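PDB 4QYI: hypoxanthine phosphoribosyltransferase from Bacillus anthracis, which probably catalyses the magnesium-dependent transfer of a phosphoribosyl group from PRPP to hypoxanthine or guanine in purine salvage. Local coordinates for residues A[33-43]-A[90-101]; A[22-30]-A[50-60]. One frame throughout, in Å; residues are numbered along the deposited sequence.

Contact 1. Residues A[33-43]-A[90-101]; sequences FEGEEIVVIAV and VNITGKNVIVVE. With MG (magnesium ion), chain F.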
loop_
_atom_site.group_PDB
_atom_site.type_symbol
_atom_site.label_atom_id
_atom_site.label_comp_id
_atom_site.label_asym_id
_atom_site.label_seq_id
_atom_site.Cartn_x
_atom_site.Cartn_y
_atom_site.Cartn_z
ATOM N N PHE A 33 -16.895 -15.249 5.182
ATOM C CA PHE A 33 -17.064 -14.423 6.373
ATOM C C PHE A 33 -18.341 -13.640 6.338
ATOM O O PHE A 33 -18.375 -12.449 6.684
ATOM C CB PHE A 33 -15.850 -13.490 6.529
ATOM C CG PHE A 33 -14.571 -14.236 6.711
ATOM C CD1 PHE A 33 -14.244 -14.742 7.953
ATOM C CD2 PHE A 33 -13.723 -14.479 5.642
ATOM C CE1 PHE A 33 -13.089 -15.458 8.124
ATOM C CE2 PHE A 33 -12.554 -15.205 5.809
ATOM C CZ PHE A 33 -12.239 -15.700 7.056
ATOM N N GLU A 34 -19.393 -14.318 5.902
ATOM C CA GLU A 34 -20.702 -13.723 5.806
ATOM C C GLU A 34 -21.118 -13.148 7.154
ATOM O O GLU A 34 -21.015 -13.811 8.173
ATOM C CB GLU A 34 -21.721 -14.775 5.361
ATOM C CG GLU A 34 -23.104 -14.195 5.147
ATOM C CD GLU A 34 -24.137 -15.248 4.778
ATOM O OE1 GLU A 34 -23.772 -16.433 4.674
ATOM O OE2 GLU A 34 -25.312 -14.890 4.598
ATOM N N GLY A 35 -21.528 -11.885 7.158
ATOM C CA GLY A 35 -21.976 -11.216 8.375
ATOM C C GLY A 35 -20.905 -10.825 9.391
ATOM O O GLY A 35 -21.241 -10.462 10.515
ATOM N N GLU A 36 -19.630 -10.838 9.011
ATOM C CA GLU A 36 -18.580 -10.479 9.962
ATOM C C GLU A 36 -17.577 -9.463 9.460
ATOM O O GLU A 36 -17.385 -9.289 8.268
ATOM C CB GLU A 36 -17.806 -11.723 10.409
ATOM C CG GLU A 36 -18.716 -12.812 10.957
ATOM C CD GLU A 36 -17.988 -13.907 11.693
ATOM O OE1 GLU A 36 -18.382 -15.066 11.490
ATOM O OE2 GLU A 36 -17.032 -13.627 12.468
ATOM N N GLU A 37 -16.936 -8.805 10.415
ATOM C CA GLU A 37 -15.861 -7.846 10.155
ATOM C C GLU A 37 -14.603 -8.655 9.839
ATOM O O GLU A 37 -14.483 -9.799 10.270
ATOM C CB GLU A 37 -15.604 -6.989 11.386
ATOM C CG GLU A 37 -16.850 -6.262 11.874
ATOM C CD GLU A 37 -16.593 -5.457 13.134
ATOM O OE1 GLU A 37 -15.417 -5.147 13.422
ATOM O OE2 GLU A 37 -17.574 -5.136 13.838
ATOM N N ILE A 38 -13.680 -8.062 9.089
ATOM C CA ILE A 38 -12.442 -8.722 8.718
ATOM C C ILE A 38 -11.266 -7.792 8.905
ATOM O O ILE A 38 -11.387 -6.590 8.704
ATOM C CB ILE A 38 -12.449 -9.108 7.226
ATOM C CG1 ILE A 38 -13.610 -10.053 6.923
ATOM C CG2 ILE A 38 -11.139 -9.778 6.831
ATOM C CD1 ILE A 38 -13.830 -10.248 5.436
ATOM N N VAL A 39 -10.127 -8.356 9.315
ATOM C CA VAL A 39 -8.895 -7.602 9.417
ATOM C C VAL A 39 -7.999 -8.144 8.298
ATOM O O VAL A 39 -7.753 -9.351 8.207
ATOM C CB VAL A 39 -8.163 -7.782 10.761
ATOM C CG1 VAL A 39 -6.803 -7.072 10.732
ATOM C CG2 VAL A 39 -9.021 -7.271 11.912
ATOM N N VAL A 40 -7.545 -7.250 7.438
ATOM C CA VAL A 40 -6.653 -7.618 6.351
ATOM C C VAL A 40 -5.254 -7.142 6.717
ATOM O O VAL A 40 -5.054 -5.989 7.068
ATOM C CB VAL A 40 -7.083 -7.008 5.013
ATOM C CG1 VAL A 40 -6.018 -7.212 3.953
ATOM C CG2 VAL A 40 -8.376 -7.626 4.552
ATOM N N ILE A 41 -4.295 -8.061 6.705
ATOM C CA ILE A 41 -2.923 -7.710 6.997
ATOM C C ILE A 41 -2.099 -7.988 5.764
ATOM O O ILE A 41 -1.881 -9.141 5.375
ATOM C CB ILE A 41 -2.346 -8.485 8.182
ATOM C CG1 ILE A 41 -3.130 -8.166 9.455
ATOM C CG2 ILE A 41 -0.884 -8.096 8.400
ATOM C CD1 ILE A 41 -2.718 -9.043 10.599
ATOM N N ALA A 42 -1.616 -6.911 5.162
ATOM C CA ALA A 42 -0.805 -7.010 3.951
ATOM C C ALA A 42 0.696 -7.032 4.236
ATOM O O ALA A 42 1.201 -6.242 5.033
ATOM C CB ALA A 42 -1.152 -5.852 3.042
ATOM N N VAL A 43 1.405 -7.960 3.599
ATOM C CA VAL A 43 2.843 -8.085 3.796
ATOM C C VAL A 43 3.543 -7.110 2.827
ATOM O O VAL A 43 3.549 -7.307 1.612
ATOM C CB VAL A 43 3.347 -9.534 3.588
ATOM C CG1 VAL A 43 4.812 -9.647 3.965
ATOM C CG2 VAL A 43 2.564 -10.523 4.441
ATOM N N VAL A 90 -2.840 -2.993 14.902
ATOM C CA VAL A 90 -4.240 -3.293 15.213
ATOM C C VAL A 90 -4.428 -4.525 16.050
ATOM O O VAL A 90 -3.582 -5.417 16.096
ATOM C CB VAL A 90 -5.088 -3.460 13.950
ATOM C CG1 VAL A 90 -5.123 -2.164 13.167
ATOM C CG2 VAL A 90 -4.568 -4.612 13.082
ATOM N N ASN A 91 -5.560 -4.555 16.735
ATOM C CA ASN A 91 -5.934 -5.679 17.553
ATOM C C ASN A 91 -6.565 -6.792 16.725
ATOM O O ASN A 91 -7.608 -6.589 16.123
ATOM C CB ASN A 91 -6.970 -5.218 18.583
ATOM C CG ASN A 91 -7.474 -6.351 19.443
ATOM O OD1 ASN A 91 -6.818 -7.380 19.590
ATOM N ND2 ASN A 91 -8.681 -6.193 19.953
ATOM N N ILE A 92 -5.943 -7.966 16.660
ATOM C CA ILE A 92 -6.548 -9.080 15.934
ATOM C C ILE A 92 -7.058 -10.184 16.872
ATOM O O ILE A 92 -7.525 -11.228 16.416
ATOM C CB ILE A 92 -5.604 -9.718 14.929
ATOM C CG1 ILE A 92 -4.371 -10.309 15.627
ATOM C CG2 ILE A 92 -5.201 -8.701 13.870
ATOM C CD1 ILE A 92 -3.447 -11.036 14.677
ATOM N N THR A 93 -6.976 -9.956 18.179
ATOM C CA THR A 93 -7.455 -10.943 19.150
ATOM C C THR A 93 -8.971 -11.154 18.980
ATOM O O THR A 93 -9.752 -10.214 19.073
ATOM C CB THR A 93 -7.115 -10.528 20.592
ATOM O OG1 THR A 93 -5.701 -10.452 20.717
ATOM C CG2 THR A 93 -7.639 -11.529 21.601
ATOM N N GLY A 94 -9.355 -12.399 18.711
ATOM C CA GLY A 94 -10.772 -12.757 18.483
ATOM C C GLY A 94 -11.318 -12.253 17.151
ATOM O O GLY A 94 -12.520 -12.269 16.933
ATOM N N LYS A 95 -10.442 -11.828 16.244
ATOM C CA LYS A 95 -10.884 -11.323 14.952
ATOM C C LYS A 95 -10.619 -12.297 13.823
ATOM O O LYS A 95 -9.857 -13.261 13.959
ATOM C CB LYS A 95 -10.148 -10.033 14.609
ATOM C CG LYS A 95 -10.205 -8.949 15.675
ATOM C CD LYS A 95 -11.604 -8.487 15.976
ATOM C CE LYS A 95 -11.576 -7.468 17.103
ATOM N NZ LYS A 95 -12.949 -7.117 17.542
ATOM N N ASN A 96 -11.282 -12.024 12.707
ATOM C CA ASN A 96 -11.083 -12.781 11.478
ATOM C C ASN A 96 -9.957 -12.090 10.743
ATOM O O ASN A 96 -10.069 -10.915 10.409
ATOM C CB ASN A 96 -12.332 -12.732 10.646
ATOM C CG ASN A 96 -13.480 -13.425 11.325
ATOM O OD1 ASN A 96 -13.331 -14.548 11.802
ATOM N ND2 ASN A 96 -14.629 -12.795 11.335
ATOM N N VAL A 97 -8.886 -12.819 10.469
ATOM C CA VAL A 97 -7.734 -12.224 9.818
ATOM C C VAL A 97 -7.379 -12.876 8.488
ATOM O O VAL A 97 -7.306 -14.108 8.368
ATOM C CB VAL A 97 -6.490 -12.363 10.717
ATOM C CG1 VAL A 97 -5.281 -11.709 10.073
ATOM C CG2 VAL A 97 -6.743 -11.769 12.092
ATOM N N ILE A 98 -7.169 -12.039 7.484
ATOM C CA ILE A 98 -6.696 -12.527 6.197
ATOM C C ILE A 98 -5.350 -11.871 5.929
ATOM O O ILE A 98 -5.250 -10.645 5.861
ATOM C CB ILE A 98 -7.657 -12.237 5.059
ATOM C CG1 ILE A 98 -8.978 -12.937 5.362
ATOM C CG2 ILE A 98 -7.059 -12.754 3.750
ATOM C CD1 ILE A 98 -10.053 -12.613 4.400
ATOM N N VAL A 99 -4.332 -12.694 5.745
ATOM C CA VAL A 99 -2.984 -12.193 5.472
ATOM C C VAL A 99 -2.824 -12.229 3.969
ATOM O O VAL A 99 -2.997 -13.279 3.332
ATOM C CB VAL A 99 -1.916 -13.040 6.158
ATOM C CG1 VAL A 99 -0.512 -12.513 5.866
ATOM C CG2 VAL A 99 -2.171 -13.055 7.650
ATOM N N VAL A 100 -2.473 -11.075 3.423
ATOM C CA VAL A 100 -2.360 -10.896 1.978
ATOM C C VAL A 100 -0.921 -10.810 1.483
ATOM O O VAL A 100 -0.149 -10.002 1.969
ATOM C CB VAL A 100 -3.166 -9.645 1.569
ATOM C CG1 VAL A 100 -2.980 -9.306 0.104
ATOM C CG2 VAL A 100 -4.638 -9.858 1.861
ATOM N N GLU A 101 -0.581 -11.688 0.546
ATOM C CA GLU A 101 0.724 -11.729 -0.077
ATOM C C GLU A 101 0.640 -11.606 -1.568
ATOM O O GLU A 101 -0.413 -11.829 -2.178
ATOM C CB GLU A 101 1.439 -13.060 0.193
ATOM C CG GLU A 101 2.305 -13.080 1.421
ATOM C CD GLU A 101 3.624 -12.318 1.240
ATOM O OE1 GLU A 101 4.489 -12.502 2.113
ATOM O OE2 GLU A 101 3.842 -11.580 0.236
HETATM MG MG MG F . 5.486 -10.540 -0.556
HETATM O O HOH W 1 -12.817 -9.629 12.626
HETATM O O HOH W 2 5.023 -8.936 0.188
HETATM O O HOH W 3 5.916 -12.742 -1.080
HETATM O O HOH W 4 6.367 -11.207 1.351
HETATM O O HOH W 5 7.085 -9.806 -1.658
#
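N96 holds the start of strand 96-101 against the turn before strand 38-43. These are neighbouring parallel strands in the central sheet of the phosphoribosyltransferase fold. Both amide hydrogens of N96 are used. N96 ND2 gives one to E36 OE2 at 2.8 Å, within the amide plane but from above the carboxylate plane. N96 ND2 gives the other to E37 O at 3.2 Å, nearly along the C=O axis. The side chains of E36 and N96 cross at about a right angle. The F33 ring and the N96 amide lie alongside each other, pointing opposite ways, and F33 CD1 lies 3.7 Å from N96 CG. Ring and amide planes are 49° apart. N96 OD1 is buried by this contact and has no partner in the model.

I98 keeps CG1 anti to its carbonyl carbon (chi1 -61°), which carries CD1 to both F33 CE2 and I38 CG2. V40 CG1 meets V100 CG2 at 3.6 Å on the same face. On the other face V39 CG1 packs on I92 CG2, and I41 CD1 rests on V97 CG1 at 3.7 Å. Five backbone hydrogen bonds join the strands, from V39 N to V43 N. Helix 108-118 packs on the I41 and V99 face through F117.

At the C-terminal end V43 CG1 lies against E101 OE1. D102 also binds the magnesium ion, which E101 OE2 holds at 2.1 Å.

Contact 2. Residues A[22-30]-A[50-60]; sequences VKELALQIE and FAADLIRHIKN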
loop_
_atom_site.group_PDB
_atom_site.type_symbol
_atom_site.label_atom_id
_atom_site.label_comp_id
_atom_site.label_asym_id
_atom_site.label_seq_id
_atom_site.Cartn_x
_atom_site.Cartn_y
_atom_site.Cartn_z
ATOM N N VAL A 22 -9.014 -10.644 -9.077
ATOM C CA VAL A 22 -9.097 -9.990 -7.794
ATOM C C VAL A 22 -10.558 -9.920 -7.361
ATOM O O VAL A 22 -10.868 -10.189 -6.204
ATOM C CB VAL A 22 -8.366 -8.631 -7.821
ATOM C CG1 VAL A 22 -8.531 -7.884 -6.514
ATOM C CG2 VAL A 22 -6.875 -8.867 -8.092
ATOM N N LYS A 23 -11.458 -9.577 -8.280
ATOM C CA LYS A 23 -12.890 -9.509 -7.965
ATOM C C LYS A 23 -13.396 -10.870 -7.468
ATOM O O LYS A 23 -14.214 -10.957 -6.558
ATOM C CB LYS A 23 -13.709 -9.151 -9.217
ATOM C CG LYS A 23 -13.550 -7.768 -9.837
ATOM C CD LYS A 23 -14.462 -7.689 -11.053
ATOM C CE LYS A 23 -14.159 -6.473 -11.898
ATOM N NZ LYS A 23 -14.971 -6.408 -13.152
ATOM N N GLU A 24 -12.940 -11.920 -8.122
ATOM C CA GLU A 24 -13.332 -13.268 -7.765
ATOM C C GLU A 24 -12.817 -13.693 -6.388
ATOM O O GLU A 24 -13.531 -14.338 -5.621
ATOM C CB GLU A 24 -12.848 -14.219 -8.848
ATOM C CG GLU A 24 -12.867 -15.702 -8.454
ATOM C CD GLU A 24 -12.523 -16.603 -9.621
ATOM O OE1 GLU A 24 -12.792 -17.819 -9.514
ATOM O OE2 GLU A 24 -11.994 -16.099 -10.643
ATOM N N LEU A 25 -11.579 -13.329 -6.066
ATOM C CA LEU A 25 -11.035 -13.653 -4.746
ATOM C C LEU A 25 -11.815 -12.926 -3.656
ATOM O O LEU A 25 -12.079 -13.483 -2.596
ATOM C CB LEU A 25 -9.560 -13.278 -4.655
ATOM C CG LEU A 25 -8.631 -14.117 -5.525
ATOM C CD1 LEU A 25 -7.214 -13.596 -5.416
ATOM C CD2 LEU A 25 -8.697 -15.598 -5.182
ATOM N N ALA A 26 -12.216 -11.693 -3.944
ATOM C CA ALA A 26 -12.996 -10.930 -2.987
ATOM C C ALA A 26 -14.330 -11.618 -2.735
ATOM O O ALA A 26 -14.801 -11.640 -1.608
ATOM C CB ALA A 26 -13.199 -9.499 -3.466
ATOM N N LEU A 27 -14.951 -12.175 -3.772
ATOM C CA LEU A 27 -16.225 -12.879 -3.580
ATOM C C LEU A 27 -16.023 -14.111 -2.685
ATOM O O LEU A 27 -16.847 -14.401 -1.846
ATOM C CB LEU A 27 -16.849 -13.278 -4.923
ATOM C CG LEU A 27 -17.417 -12.148 -5.806
ATOM C CD1 LEU A 27 -17.711 -12.657 -7.214
ATOM C CD2 LEU A 27 -18.668 -11.520 -5.182
ATOM N N GLN A 28 -14.935 -14.838 -2.892
ATOM C CA GLN A 28 -14.648 -16.026 -2.090
ATOM C C GLN A 28 -14.480 -15.641 -0.616
ATOM O O GLN A 28 -15.005 -16.297 0.273
ATOM C CB GLN A 28 -13.398 -16.706 -2.607
ATOM C CG GLN A 28 -13.517 -17.203 -4.033
ATOM C CD GLN A 28 -12.219 -17.785 -4.559
ATOM O OE1 GLN A 28 -11.311 -18.084 -3.797
ATOM N NE2 GLN A 28 -12.130 -17.936 -5.874
ATOM N N ILE A 29 -13.777 -14.543 -0.376
ATOM C CA ILE A 29 -13.599 -14.030 0.978
ATOM C C ILE A 29 -14.938 -13.611 1.609
ATOM O O ILE A 29 -15.232 -13.964 2.743
ATOM C CB ILE A 29 -12.603 -12.859 0.979
ATOM C CG1 ILE A 29 -11.218 -13.403 0.627
ATOM C CG2 ILE A 29 -12.620 -12.131 2.322
ATOM C CD1 ILE A 29 -10.202 -12.331 0.324
ATOM N N GLU A 30 -15.740 -12.833 0.894
ATOM C CA GLU A 30 -17.051 -12.435 1.418
ATOM C C GLU A 30 -17.894 -13.667 1.815
ATOM O O GLU A 30 -18.613 -13.663 2.813
ATOM C CB GLU A 30 -17.806 -11.616 0.377
ATOM C CG GLU A 30 -17.227 -10.230 0.114
ATOM C CD GLU A 30 -17.979 -9.475 -0.982
ATOM O OE1 GLU A 30 -18.390 -10.097 -1.983
ATOM O OE2 GLU A 30 -18.192 -8.264 -0.842
ATOM N N PHE A 50 -2.073 -5.220 -4.828
ATOM C CA PHE A 50 -3.081 -6.267 -4.719
ATOM C C PHE A 50 -4.055 -5.976 -3.578
ATOM O O PHE A 50 -5.281 -6.106 -3.729
ATOM C CB PHE A 50 -2.352 -7.581 -4.528
ATOM C CG PHE A 50 -3.231 -8.772 -4.283
ATOM C CD1 PHE A 50 -4.370 -8.989 -5.028
ATOM C CD2 PHE A 50 -2.814 -9.769 -3.388
ATOM C CE1 PHE A 50 -5.137 -10.115 -4.827
ATOM C CE2 PHE A 50 -3.582 -10.900 -3.185
ATOM C CZ PHE A 50 -4.752 -11.066 -3.906
ATOM N N ALA A 51 -3.520 -5.551 -2.448
ATOM C CA ALA A 51 -4.352 -5.280 -1.271
ATOM C C ALA A 51 -5.280 -4.127 -1.528
ATOM O O ALA A 51 -6.456 -4.207 -1.184
ATOM C CB ALA A 51 -3.506 -5.003 -0.038
ATOM N N ALA A 52 -4.751 -3.060 -2.122
ATOM C CA ALA A 52 -5.564 -1.894 -2.428
ATOM C C ALA A 52 -6.748 -2.306 -3.322
ATOM O O ALA A 52 -7.869 -1.895 -3.081
ATOM C CB ALA A 52 -4.729 -0.817 -3.117
ATOM N N ASP A 53 -6.496 -3.145 -4.329
ATOM C CA ASP A 53 -7.561 -3.565 -5.235
ATOM C C ASP A 53 -8.514 -4.567 -4.595
ATOM O O ASP A 53 -9.730 -4.472 -4.763
ATOM C CB ASP A 53 -6.995 -4.190 -6.511
ATOM C CG ASP A 53 -6.315 -3.176 -7.420
ATOM O OD1 ASP A 53 -6.430 -1.943 -7.202
ATOM O OD2 ASP A 53 -5.678 -3.639 -8.382
ATOM N N LEU A 54 -7.965 -5.528 -3.857
ATOM C CA LEU A 54 -8.786 -6.552 -3.225
ATOM C C LEU A 54 -9.795 -5.985 -2.234
ATOM O O LEU A 54 -10.993 -6.309 -2.278
ATOM C CB LEU A 54 -7.886 -7.533 -2.482
ATOM C CG LEU A 54 -8.579 -8.719 -1.790
ATOM C CD1 LEU A 54 -9.123 -9.689 -2.827
ATOM C CD2 LEU A 54 -7.589 -9.422 -0.873
ATOM N N ILE A 55 -9.330 -5.134 -1.332
ATOM C CA ILE A 55 -10.242 -4.623 -0.305
ATOM C C ILE A 55 -11.385 -3.770 -0.830
ATOM O O ILE A 55 -12.464 -3.726 -0.216
ATOM C CB ILE A 55 -9.510 -3.904 0.844
ATOM C CG1 ILE A 55 -8.908 -2.573 0.383
ATOM C CG2 ILE A 55 -8.469 -4.848 1.451
ATOM C CD1 ILE A 55 -8.241 -1.814 1.513
ATOM N N ARG A 56 -11.175 -3.126 -1.967
ATOM C CA ARG A 56 -12.206 -2.290 -2.564
ATOM C C ARG A 56 -13.387 -3.086 -3.136
ATOM O O ARG A 56 -14.417 -2.509 -3.442
ATOM C CB ARG A 56 -11.612 -1.327 -3.590
ATOM C CG ARG A 56 -10.912 -0.166 -2.912
ATOM C CD ARG A 56 -10.382 0.834 -3.903
ATOM N NE ARG A 56 -9.186 0.333 -4.550
ATOM C CZ ARG A 56 -8.471 1.000 -5.445
ATOM N NH1 ARG A 56 -8.859 2.213 -5.845
ATOM N NH2 ARG A 56 -7.376 0.443 -5.948
ATOM N N HIS A 57 -13.213 -4.397 -3.280
ATOM C CA HIS A 57 -14.277 -5.281 -3.729
ATOM C C HIS A 57 -14.916 -6.014 -2.564
ATOM O O HIS A 57 -15.928 -6.673 -2.746
ATOM C CB HIS A 57 -13.773 -6.294 -4.749
ATOM C CG HIS A 57 -13.483 -5.682 -6.083
ATOM N ND1 HIS A 57 -12.211 -5.530 -6.586
ATOM C CD2 HIS A 57 -14.315 -5.125 -6.995
ATOM C CE1 HIS A 57 -12.274 -4.928 -7.761
ATOM N NE2 HIS A 57 -13.538 -4.672 -8.030
ATOM N N ILE A 58 -14.341 -5.896 -1.367
ATOM C CA ILE A 58 -14.919 -6.554 -0.197
ATOM C C ILE A 58 -15.885 -5.589 0.468
ATOM O O ILE A 58 -15.507 -4.494 0.888
ATOM C CB ILE A 58 -13.830 -7.015 0.788
ATOM C CG1 ILE A 58 -12.979 -8.094 0.120
ATOM C CG2 ILE A 58 -14.459 -7.563 2.061
ATOM C CD1 ILE A 58 -11.719 -8.443 0.892
ATOM N N LYS A 59 -17.125 -6.021 0.612
ATOM C CA LYS A 59 -18.152 -5.154 1.197
ATOM C C LYS A 59 -18.219 -5.236 2.702
ATOM O O LYS A 59 -18.764 -4.346 3.324
ATOM C CB LYS A 59 -19.565 -5.343 0.581
ATOM C CG LYS A 59 -19.820 -4.749 -0.830
ATOM C CD LYS A 59 -19.519 -5.708 -1.978
ATOM C CE LYS A 59 -20.643 -6.728 -2.038
ATOM N NZ LYS A 59 -20.348 -7.808 -3.015
ATOM N N ASN A 60 -17.697 -6.309 3.291
ATOM C CA ASN A 60 -17.668 -6.422 4.742
ATOM C C ASN A 60 -16.895 -5.245 5.341
ATOM O O ASN A 60 -16.134 -4.556 4.637
ATOM C CB ASN A 60 -16.916 -7.680 5.195
ATOM C CG ASN A 60 -17.498 -8.968 4.643
ATOM O OD1 ASN A 60 -17.580 -9.144 3.431
ATOM N ND2 ASN A 60 -17.816 -9.915 5.527
HETATM O O HOH W 6 -17.282 -8.725 -4.118
HETATM O O HOH W 7 -19.555 -11.426 3.291
#
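The H57 ring carries the aliphatic part of K23 over one face. K23 CG lies 3.8 Å from the ring centroid, 20° off the normal, in a CH-pi contact shifted toward NE2 and CE1. The K23 chain runs on extended, and its NZ pairs with E20. The F50 ring is met at its edge, near its own plane. V22 CG2 approaches CE1, and L25 CD1 lies 3.8 Å from F50 CZ. CG anti to the backbone nitrogen (chi1 175°) swings the F50 ring toward V22 and L25.

Between the two rings sits V22. L54 is the knob, set in a hole made by V22, L25, A26 and I29. Its CD2 meets I29 CD1 tip to tip. V22 CG1 lies 3.6 Å from L54 CA, against the backbone. The small A26 lets H57 come close, with A26 CB 3.5 Å from H57 CB. I58 CG1 touches the same methyl, and the I58 and I29 side chains cross at about a right angle, with CD1 of I58 on CG2 of I29.

These two helices pack on one side of the central sheet of the phosphoribosyltransferase fold. Their short segments cross at -60°, with axes 9.2 Å apart. L54 and F50 also touch V100 of strand 96-101.

Beyond helix 48-55 the chain passes E30 of helix 15-32, whose OE2 accepts from K59 N at 2.9 Å through the anti lone pair. K59 bends at chi2 and chi3, folding its amine back to the same carboxylate. There K59 NZ forms a salt bridge, meeting the syn lone pair of E30 OE1 at 3.2 Å and OE2 more weakly. A water donates to both E30 OE1 and H57 O. A second water donates to E30 O and N60 OD1.

How the contacts relate
Contact 1 is mostly buried and lies within the central sheet. Contact 2 is partly buried and lies where helices 15-32 and 48-55 cover one side of that sheet. Strand 38-43 follows helix 15-32 and precedes helix 48-55, so the segments of the two contacts alternate along the chain. They touch directly: I98 of contact 1 packs on I29 of contact 2, and N60 ND2 probably donates to E36 O. Contact 1 relies on regular backbone bonding between strands with branched aliphatic side chains on both faces. Contact 2 has interlocking side chains, and its salt bridge, E30 with K59, lies at the more exposed end of the segments. Only contact 1 supplies a magnesium ligand.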